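Local coordinates for protein KLLA0F20702p (Kluyveromyces lactis, PDB 5Y5A) that is the Est1 telomerase subunit, which binds Cdc13 and so probably helps recruit telomerase to telomeres, at residues Arg260-Arg265 against Met487-Pro493. Numbering follows the deposited sequence.
Sequences RSSLSR and MLKEFGP
A single antiparallel beta bridge, flanked by two arginine contacts, joins the end of helix 251-263 to the loop after helix 483-487 inside the TPR-like, all-helical DNA/RNA-binding domain of Est1. The segments run antiparallel: CA atoms pair Leu263-Gly492 (5.3 Å), Ser264-Phe491 (4.9 Å) and Arg265-Glu490 (5.4 Å). Gly492 N donates to Leu263 O at 2.8 Å, and Arg265 N weakly to Glu490 O at 3.0 Å, bracketing Ser264, which is extended (phi/psi -75/164). Leu488-Phe491 form a type II turn, closed by Phe491 N to Leu488 O at 3.0 Å, with Glu490 at 69/12. At Gly492 a CB would clash with Leu263 O. Arg260, all-m through chi3, reaches across so that NH1 (2.9 Å) and NH2 (3.0 Å) both bind Met487 O, the carbonyl ending the helix; water 1 links NH2 to Lys489 O. Leu263 CD1 packs against Pro493 CG (3.9 Å) and Phe491 CE1 (4.2 Å), while Phe491 touches Ile366 of helix 339-379. The bound peptide meets this site: Arg265 NH1 bonds its backbone and Lys489, its NZ hydrogen-bonded to Leu516 O, makes a cation-pi contact with a peptide aromatic side chain. Arg265's salt bridge to Glu490 is bidentate, NE-OE1 2.6 Å and NH2-OE2 2.8 Å.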
loop_
_atom_site.group_PDB
_atom_site.type_symbol
_atom_site.label_atom_id
_atom_site.label_comp_id
_atom_site.label_asym_id
_atom_site.label_seq_id
_atom_site.Cartn_x
_atom_site.Cartn_y
_atom_site.Cartn_z
ATOM N N ARG A 260 1.937 1.537 3.829
ATOM C CA ARG A 260 0.842 0.585 3.640
ATOM C C ARG A 260 1.081 -0.713 4.430
ATOM O O ARG A 260 0.136 -1.370 4.865
ATOM C CB ARG A 260 0.654 0.256 2.155
ATOM C CG ARG A 260 0.183 1.426 1.272
ATOM C CD ARG A 260 -1.213 1.921 1.660
ATOM N NE ARG A 260 -2.193 0.842 1.739
ATOM C CZ ARG A 260 -2.948 0.432 0.722
ATOM N NH1 ARG A 260 -2.835 1.008 -0.470
ATOM N NH2 ARG A 260 -3.822 -0.557 0.897
ATOM N N SER A 261 2.348 -1.075 4.605
ATOM C CA SER A 261 2.693 -2.348 5.218
ATOM C C SER A 261 2.580 -2.248 6.730
ATOM O O SER A 261 2.434 -3.252 7.415
ATOM C CB SER A 261 4.108 -2.780 4.824
ATOM O OG SER A 261 5.065 -2.163 5.666
ATOM N N SER A 262 2.658 -1.021 7.236
ATOM C CA SER A 262 2.612 -0.772 8.667
ATOM C C SER A 262 1.197 -0.552 9.152
ATOM O O SER A 262 0.935 -0.667 10.335
ATOM C CB SER A 262 3.447 0.456 9.036
ATOM O OG SER A 262 4.762 0.352 8.541
ATOM N N LEU A 263 0.297 -0.209 8.234
ATOM C CA LEU A 263 -1.050 0.234 8.596
ATOM C C LEU A 263 -2.170 -0.649 8.029
ATOM O O LEU A 263 -3.349 -0.309 8.143
ATOM C CB LEU A 263 -1.263 1.673 8.124
ATOM C CG LEU A 263 -0.305 2.733 8.666
ATOM C CD1 LEU A 263 -0.625 4.059 8.017
ATOM C CD2 LEU A 263 -0.458 2.829 10.166
ATOM N N SER A 264 -1.816 -1.765 7.403
ATOM C CA SER A 264 -2.838 -2.680 6.918
ATOM C C SER A 264 -3.403 -3.429 8.117
ATOM O O SER A 264 -2.797 -3.426 9.187
ATOM C CB SER A 264 -2.271 -3.641 5.865
ATOM O OG SER A 264 -1.349 -4.558 6.429
ATOM N N ARG A 265 -4.552 -4.075 7.946
ATOM C CA ARG A 265 -5.226 -4.713 9.071
ATOM C C ARG A 265 -4.351 -5.785 9.738
ATOM O O ARG A 265 -4.436 -5.994 10.954
ATOM C CB ARG A 265 -6.571 -5.315 8.628
ATOM C CG ARG A 265 -7.422 -5.830 9.810
ATOM C CD ARG A 265 -8.906 -5.940 9.448
ATOM N NE ARG A 265 -9.115 -6.805 8.293
ATOM C CZ ARG A 265 -9.338 -8.108 8.373
ATOM N NH1 ARG A 265 -9.406 -8.696 9.563
ATOM N NH2 ARG A 265 -9.508 -8.822 7.266
ATOM N N MET A 487 -7.850 0.056 -4.111
ATOM C CA MET A 487 -6.489 0.384 -3.693
ATOM C C MET A 487 -6.344 0.417 -2.176
ATOM O O MET A 487 -5.310 0.021 -1.642
ATOM C CB MET A 487 -6.056 1.726 -4.292
ATOM C CG MET A 487 -5.980 1.689 -5.816
ATOM S SD MET A 487 -5.881 3.314 -6.590
ATOM C CE MET A 487 -4.215 3.785 -6.130
ATOM N N LEU A 488 -7.389 0.863 -1.488
ATOM C CA LEU A 488 -7.314 1.096 -0.047
ATOM C C LEU A 488 -7.969 0.014 0.831
ATOM O O LEU A 488 -8.179 0.230 2.036
ATOM C CB LEU A 488 -7.939 2.458 0.268
ATOM C CG LEU A 488 -7.167 3.653 -0.305
ATOM C CD1 LEU A 488 -7.780 4.971 0.152
ATOM C CD2 LEU A 488 -5.721 3.576 0.122
ATOM N N LYS A 489 -8.306 -1.135 0.246
ATOM C CA LYS A 489 -8.894 -2.218 1.037
ATOM C C LYS A 489 -7.946 -2.594 2.176
ATOM O O LYS A 489 -6.755 -2.765 1.946
ATOM C CB LYS A 489 -9.199 -3.436 0.161
ATOM C CG LYS A 489 -10.298 -3.186 -0.849
ATOM C CD LYS A 489 -10.371 -4.263 -1.916
ATOM C CE LYS A 489 -11.056 -5.514 -1.401
ATOM N NZ LYS A 489 -11.442 -6.408 -2.533
ATOM N N GLU A 490 -8.487 -2.668 3.394
ATOM C CA GLU A 490 -7.750 -3.010 4.625
ATOM C C GLU A 490 -6.744 -1.951 5.090
ATOM O O GLU A 490 -5.926 -2.213 5.978
ATOM C CB GLU A 490 -7.028 -4.349 4.466
ATOM C CG GLU A 490 -7.939 -5.480 4.026
ATOM C CD GLU A 490 -8.813 -6.045 5.144
ATOM O OE1 GLU A 490 -9.118 -5.332 6.132
ATOM O OE2 GLU A 490 -9.198 -7.227 5.029
ATOM N N PHE A 491 -6.813 -0.762 4.493
ATOM C CA PHE A 491 -6.037 0.394 4.945
ATOM C C PHE A 491 -6.603 0.910 6.265
ATOM O O PHE A 491 -7.741 1.371 6.309
ATOM C CB PHE A 491 -6.071 1.492 3.883
ATOM C CG PHE A 491 -5.136 2.647 4.132
ATOM C CD1 PHE A 491 -3.786 2.435 4.379
ATOM C CD2 PHE A 491 -5.601 3.955 4.041
ATOM C CE1 PHE A 491 -2.918 3.507 4.566
ATOM C CE2 PHE A 491 -4.741 5.027 4.224
ATOM C CZ PHE A 491 -3.392 4.799 4.488
ATOM N N GLY A 492 -5.814 0.830 7.332
ATOM C CA GLY A 492 -6.279 1.209 8.662
ATOM C C GLY A 492 -6.833 2.618 8.852
ATOM O O GLY A 492 -7.870 2.787 9.481
ATOM N N PRO A 493 -6.148 3.646 8.321
ATOM C CA PRO A 493 -6.647 5.005 8.592
ATOM C C PRO A 493 -8.055 5.312 8.063
ATOM O O PRO A 493 -8.696 6.219 8.577
ATOM C CB PRO A 493 -5.610 5.885 7.898
ATOM C CG PRO A 493 -4.350 5.086 8.006
ATOM C CD PRO A 493 -4.789 3.670 7.759
HETATM O O HOH W 1 -4.023 -2.701 2.807
#